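Local coordinates for sporozoite surface protein 2 (PDB 4HQO) that probably serves as an adhesive receptor on the sporozoite surface for gliding motility, through a metal-binding von Willebrand factor A domain and a thrombospondin repeat, at residues Gly29-Met43 / Arg156-His168. The protein carries 4 engineered substitutions. Sequence-based numbering, arbitrary orientation.
Sequences GSIGYPNWITKVIPM and RLAVIGIGQGINH. Engineered in segment 156-168: Arg156 (natural residue Ser). With MG (magnesium ion), chain E.
The backbone of Gly163 lies over one face of the Asn35 amide, with ND2 3.4 Å from Gly163 C. OD1 takes a weak hydrogen bond of 2.9 Å from Gly163 N. The donor comes from above the amide plane, and the N-H...O angle is only 127°. ND2 reaches Gly163 O through one water. CG stands anti to the backbone N (chi1 -167°), which swings the amide off the first helical turn to this loop. The poorly ordered side chain of Gln164 gives Ser30 O a weak bond from NE2 at 3.2 Å, and a water links NE2 to Gly29 O. The backbone N of Gln164 bonds Ile31 O, also weakly. Toward strand 156-161, apolar side chains meet. Ile162 CD1 packs against Val40 CG2 at 3.7 Å, the side chains crossing at about a right angle, and also meets Ile31 CD1. Met43 SD touches Ile160 CG2 at 3.9 Å. Separately, Lys39 lays CE beside Gly161 O, and a water links NZ to that oxygen. Ser30 OG binds the magnesium ion at 2.2 Å, with Ser28 and Thr103 as further ligands, and hydrogen-bonds Asp134. This is the metal ion-dependent adhesion site of a von Willebrand factor A domain. Weak bonds and bridging waters thus join the loop after strand 156-161 to the metal-binding turn and the start of helix 33-49, beside a buried apolar patch.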
loop_
_atom_site.group_PDB
_atom_site.type_symbol
_atom_site.label_atom_id
_atom_site.label_comp_id
_atom_site.label_asym_id
_atom_site.label_seq_id
_atom_site.Cartn_x
_atom_site.Cartn_y
_atom_site.Cartn_z
ATOM N N GLY A 29 17.608 -23.040 -4.337
ATOM C CA GLY A 29 17.799 -24.424 -4.729
ATOM C C GLY A 29 16.864 -25.411 -4.061
ATOM O O GLY A 29 16.449 -26.377 -4.689
ATOM N N SER A 30 16.528 -25.189 -2.792
ATOM C CA SER A 30 15.630 -26.110 -2.093
ATOM C C SER A 30 14.209 -26.134 -2.677
ATOM O O SER A 30 13.481 -27.113 -2.524
ATOM C CB SER A 30 15.592 -25.831 -0.592
ATOM O OG SER A 30 15.136 -24.517 -0.331
ATOM N N ILE A 31 13.812 -25.070 -3.355
ATOM C CA ILE A 31 12.511 -25.077 -4.017
ATOM C C ILE A 31 12.471 -26.194 -5.067
ATOM O O ILE A 31 11.574 -27.038 -5.064
ATOM C CB ILE A 31 12.205 -23.718 -4.650
ATOM C CG1 ILE A 31 12.175 -22.650 -3.560
ATOM C CG2 ILE A 31 10.884 -23.764 -5.408
ATOM C CD1 ILE A 31 11.210 -22.970 -2.430
ATOM N N GLY A 32 13.468 -26.220 -5.940
ATOM C CA GLY A 32 13.569 -27.289 -6.913
ATOM C C GLY A 32 12.920 -26.938 -8.241
ATOM O O GLY A 32 11.861 -26.320 -8.288
ATOM N N TYR A 33 13.578 -27.332 -9.324
ATOM C CA TYR A 33 13.057 -27.106 -10.658
ATOM C C TYR A 33 11.681 -27.743 -10.899
ATOM O O TYR A 33 10.779 -27.063 -11.380
ATOM C CB TYR A 33 14.059 -27.564 -11.728
ATOM C CG TYR A 33 13.536 -27.374 -13.136
ATOM C CD1 TYR A 33 13.502 -26.114 -13.711
ATOM C CD2 TYR A 33 13.064 -28.452 -13.880
ATOM C CE1 TYR A 33 13.028 -25.922 -14.988
ATOM C CE2 TYR A 33 12.580 -28.273 -15.170
ATOM C CZ TYR A 33 12.564 -27.002 -15.712
ATOM O OH TYR A 33 12.092 -26.790 -16.977
ATOM N N PRO A 34 11.513 -29.043 -10.580
ATOM C CA PRO A 34 10.194 -29.612 -10.871
ATOM C C PRO A 34 9.073 -28.875 -10.150
ATOM O O PRO A 34 8.014 -28.674 -10.739
ATOM C CB PRO A 34 10.312 -31.054 -10.366
ATOM C CG PRO A 34 11.764 -31.355 -10.411
ATOM C CD PRO A 34 12.438 -30.067 -10.051
ATOM N N ASN A 35 9.313 -28.447 -8.915
ATOM C CA ASN A 35 8.303 -27.703 -8.169
ATOM C C ASN A 35 8.072 -26.312 -8.760
ATOM O O ASN A 35 6.942 -25.828 -8.799
ATOM C CB ASN A 35 8.691 -27.595 -6.689
ATOM C CG ASN A 35 7.549 -27.121 -5.824
ATOM O OD1 ASN A 35 7.394 -25.922 -5.593
ATOM N ND2 ASN A 35 6.729 -28.058 -5.351
ATOM N N TRP A 36 9.150 -25.674 -9.209
ATOM C CA TRP A 36 9.072 -24.400 -9.920
ATOM C C TRP A 36 8.043 -24.458 -11.074
ATOM O O TRP A 36 7.213 -23.564 -11.236
ATOM C CB TRP A 36 10.463 -24.031 -10.466
ATOM C CG TRP A 36 10.567 -22.633 -10.999
ATOM C CD1 TRP A 36 10.639 -22.255 -12.315
ATOM C CD2 TRP A 36 10.595 -21.422 -10.234
ATOM N NE1 TRP A 36 10.705 -20.882 -12.414
ATOM C CE2 TRP A 36 10.689 -20.350 -11.145
ATOM C CE3 TRP A 36 10.563 -21.142 -8.855
ATOM C CZ2 TRP A 36 10.735 -19.022 -10.733
ATOM C CZ3 TRP A 36 10.614 -19.822 -8.448
ATOM C CH2 TRP A 36 10.696 -18.779 -9.381
ATOM N N ILE A 37 8.081 -25.537 -11.844
ATOM C CA ILE A 37 7.250 -25.654 -13.031
ATOM C C ILE A 37 5.821 -26.101 -12.740
ATOM O O ILE A 37 4.863 -25.581 -13.328
ATOM C CB ILE A 37 7.891 -26.635 -14.045
ATOM C CG1 ILE A 37 9.254 -26.104 -14.505
ATOM C CG2 ILE A 37 6.965 -26.878 -15.234
ATOM C CD1 ILE A 37 9.199 -24.695 -15.110
ATOM N N THR A 38 5.674 -27.076 -11.850
ATOM C CA THR A 38 4.366 -27.696 -11.624
ATOM C C THR A 38 3.557 -27.026 -10.523
ATOM O O THR A 38 2.354 -27.240 -10.418
ATOM C CB THR A 38 4.504 -29.181 -11.254
ATOM O OG1 THR A 38 5.179 -29.282 -9.996
ATOM C CG2 THR A 38 5.283 -29.942 -12.330
ATOM N N LYS A 39 4.224 -26.200 -9.733
ATOM C CA LYS A 39 3.620 -25.617 -8.538
ATOM C C LYS A 39 3.793 -24.096 -8.441
ATOM O O LYS A 39 2.816 -23.351 -8.314
ATOM C CB LYS A 39 4.176 -26.307 -7.275
ATOM C CG LYS A 39 4.003 -25.515 -5.989
ATOM C CD LYS A 39 2.599 -25.630 -5.434
ATOM C CE LYS A 39 2.511 -25.006 -4.045
ATOM N NZ LYS A 39 1.161 -25.203 -3.452
ATOM N N VAL A 40 5.034 -23.629 -8.484
ATOM C CA VAL A 40 5.297 -22.203 -8.275
ATOM C C VAL A 40 4.782 -21.303 -9.402
ATOM O O VAL A 40 4.104 -20.304 -9.148
ATOM C CB VAL A 40 6.785 -21.917 -8.083
ATOM C CG1 VAL A 40 7.003 -20.430 -7.824
ATOM C CG2 VAL A 40 7.339 -22.765 -6.930
ATOM N N ILE A 41 5.129 -21.637 -10.642
ATOM C CA ILE A 41 4.644 -20.871 -11.789
ATOM C C ILE A 41 3.107 -20.854 -11.871
ATOM O O ILE A 41 2.519 -19.784 -12.012
ATOM C CB ILE A 41 5.291 -21.338 -13.125
ATOM C CG1 ILE A 41 6.799 -21.056 -13.113
ATOM C CG2 ILE A 41 4.627 -20.664 -14.313
ATOM C CD1 ILE A 41 7.152 -19.578 -13.022
ATOM N N PRO A 42 2.447 -22.028 -11.774
ATOM C CA PRO A 42 0.976 -21.961 -11.755
ATOM C C PRO A 42 0.421 -21.156 -10.566
ATOM O O PRO A 42 -0.622 -20.538 -10.707
ATOM C CB PRO A 42 0.561 -23.431 -11.639
ATOM C CG PRO A 42 1.708 -24.193 -12.220
ATOM C CD PRO A 42 2.926 -23.423 -11.792
ATOM N N MET A 43 1.108 -21.161 -9.426
ATOM C CA MET A 43 0.660 -20.398 -8.261
ATOM C C MET A 43 0.718 -18.903 -8.545
ATOM O O MET A 43 -0.217 -18.164 -8.241
ATOM C CB MET A 43 1.512 -20.721 -7.030
ATOM C CG MET A 43 1.296 -19.769 -5.836
ATOM S SD MET A 43 -0.318 -19.974 -5.053
ATOM C CE MET A 43 -0.245 -21.713 -4.610
ATOM N N ARG A 156 0.708 -5.978 6.501
ATOM C CA ARG A 156 0.088 -7.303 6.589
ATOM C C ARG A 156 0.982 -8.319 5.898
ATOM O O ARG A 156 1.585 -8.009 4.876
ATOM C CB ARG A 156 -1.301 -7.308 5.941
ATOM C CG ARG A 156 -2.326 -6.428 6.651
ATOM C CD ARG A 156 -2.412 -5.042 6.024
ATOM N NE ARG A 156 -3.389 -4.186 6.697
ATOM C CZ ARG A 156 -4.697 -4.204 6.455
ATOM N NH1 ARG A 156 -5.202 -5.042 5.554
ATOM N NH2 ARG A 156 -5.504 -3.384 7.117
ATOM N N LEU A 157 1.075 -9.524 6.454
ATOM C CA LEU A 157 1.926 -10.569 5.882
ATOM C C LEU A 157 1.167 -11.868 5.682
ATOM O O LEU A 157 0.616 -12.437 6.627
ATOM C CB LEU A 157 3.158 -10.838 6.762
ATOM C CG LEU A 157 4.005 -12.053 6.340
ATOM C CD1 LEU A 157 4.729 -11.801 5.022
ATOM C CD2 LEU A 157 5.011 -12.473 7.427
ATOM N N ALA A 158 1.140 -12.338 4.441
ATOM C CA ALA A 158 0.549 -13.629 4.152
ATOM C C ALA A 158 1.659 -14.526 3.638
ATOM O O ALA A 158 2.507 -14.093 2.846
ATOM C CB ALA A 158 -0.570 -13.495 3.119
ATOM N N VAL A 159 1.676 -15.768 4.107
ATOM C CA VAL A 159 2.693 -16.716 3.666
ATOM C C VAL A 159 2.064 -17.811 2.812
ATOM O O VAL A 159 1.042 -18.390 3.190
ATOM C CB VAL A 159 3.464 -17.345 4.859
ATOM C CG1 VAL A 159 4.598 -18.243 4.351
ATOM C CG2 VAL A 159 4.021 -16.250 5.770
ATOM N N ILE A 160 2.668 -18.075 1.653
ATOM C CA ILE A 160 2.233 -19.173 0.783
ATOM C C ILE A 160 3.340 -20.217 0.711
ATOM O O ILE A 160 4.468 -19.915 0.323
ATOM C CB ILE A 160 1.925 -18.689 -0.645
ATOM C CG1 ILE A 160 0.930 -17.531 -0.615
ATOM C CG2 ILE A 160 1.365 -19.844 -1.497
ATOM C CD1 ILE A 160 -0.370 -17.885 0.014
ATOM N N GLY A 161 3.031 -21.439 1.107
ATOM C CA GLY A 161 4.030 -22.491 1.082
ATOM C C GLY A 161 4.252 -23.032 -0.319
ATOM O O GLY A 161 3.305 -23.435 -0.985
ATOM N N ILE A 162 5.500 -23.010 -0.777
ATOM C CA ILE A 162 5.875 -23.643 -2.040
ATOM C C ILE A 162 7.126 -24.479 -1.823
ATOM O O ILE A 162 7.794 -24.349 -0.799
ATOM C CB ILE A 162 6.190 -22.612 -3.149
ATOM C CG1 ILE A 162 7.270 -21.631 -2.679
ATOM C CG2 ILE A 162 4.924 -21.891 -3.609
ATOM C CD1 ILE A 162 7.943 -20.855 -3.822
ATOM N N GLY A 163 7.453 -25.328 -2.789
ATOM C CA GLY A 163 8.683 -26.097 -2.729
ATOM C C GLY A 163 8.448 -27.556 -2.428
ATOM O O GLY A 163 7.407 -27.928 -1.871
ATOM N N GLN A 164 9.430 -28.379 -2.795
ATOM C CA GLN A 164 9.348 -29.826 -2.636
ATOM C C GLN A 164 9.402 -30.268 -1.175
ATOM O O GLN A 164 8.850 -31.313 -0.822
ATOM C CB GLN A 164 10.462 -30.516 -3.437
ATOM C CG GLN A 164 11.873 -30.162 -2.980
ATOM C CD GLN A 164 12.932 -30.534 -3.999
ATOM O OE1 GLN A 164 12.683 -31.322 -4.911
ATOM N NE2 GLN A 164 14.122 -29.960 -3.854
ATOM N N GLY A 165 10.064 -29.477 -0.332
ATOM C CA GLY A 165 10.223 -29.818 1.072
ATOM C C GLY A 165 9.948 -28.646 1.996
ATOM O O GLY A 165 10.868 -27.942 2.422
ATOM N N ILE A 166 8.673 -28.449 2.313
ATOM C CA ILE A 166 8.230 -27.301 3.093
ATOM C C ILE A 166 8.395 -27.494 4.603
ATOM O O ILE A 166 8.025 -28.531 5.156
ATOM C CB ILE A 166 6.756 -26.959 2.777
ATOM C CG1 ILE A 166 6.577 -26.745 1.274
ATOM C CG2 ILE A 166 6.314 -25.713 3.545
ATOM C CD1 ILE A 166 5.141 -26.472 0.856
ATOM N N ASN A 167 8.972 -26.485 5.255
ATOM C CA ASN A 167 8.996 -26.418 6.709
ATOM C C ASN A 167 7.780 -25.633 7.193
ATOM O O ASN A 167 7.825 -24.400 7.302
ATOM C CB ASN A 167 10.294 -25.761 7.191
ATOM C CG ASN A 167 10.462 -25.822 8.702
ATOM O OD1 ASN A 167 9.490 -25.799 9.458
ATOM N ND2 ASN A 167 11.708 -25.895 9.149
ATOM N N HIS A 168 6.693 -26.346 7.475
ATOM C CA HIS A 168 5.437 -25.708 7.862
ATOM C C HIS A 168 5.534 -25.040 9.223
ATOM O O HIS A 168 4.848 -24.050 9.483
ATOM C CB HIS A 168 4.284 -26.715 7.860
ATOM C CG HIS A 168 3.974 -27.270 6.506
ATOM N ND1 HIS A 168 3.524 -26.484 5.468
ATOM C CD2 HIS A 168 4.054 -28.531 6.016
ATOM C CE1 HIS A 168 3.338 -27.236 4.397
ATOM N NE2 HIS A 168 3.653 -28.483 4.703
HETATM MG MG MG E . 16.233 -22.597 0.080
HETATM O O HOH W 1 16.438 -29.434 -4.914
HETATM O O HOH W 2 11.475 -26.958 -0.898
HETATM O O HOH W 3 18.011 -23.507 -0.799
HETATM O O HOH W 4 11.109 -29.530 -7.056
HETATM O O HOH W 5 4.785 -27.407 -3.102
HETATM O O HOH W 6 0.677 -23.327 -1.472
HETATM O O HOH W 7 14.348 -21.763 0.731
HETATM O O HOH W 8 17.197 -23.247 1.860
#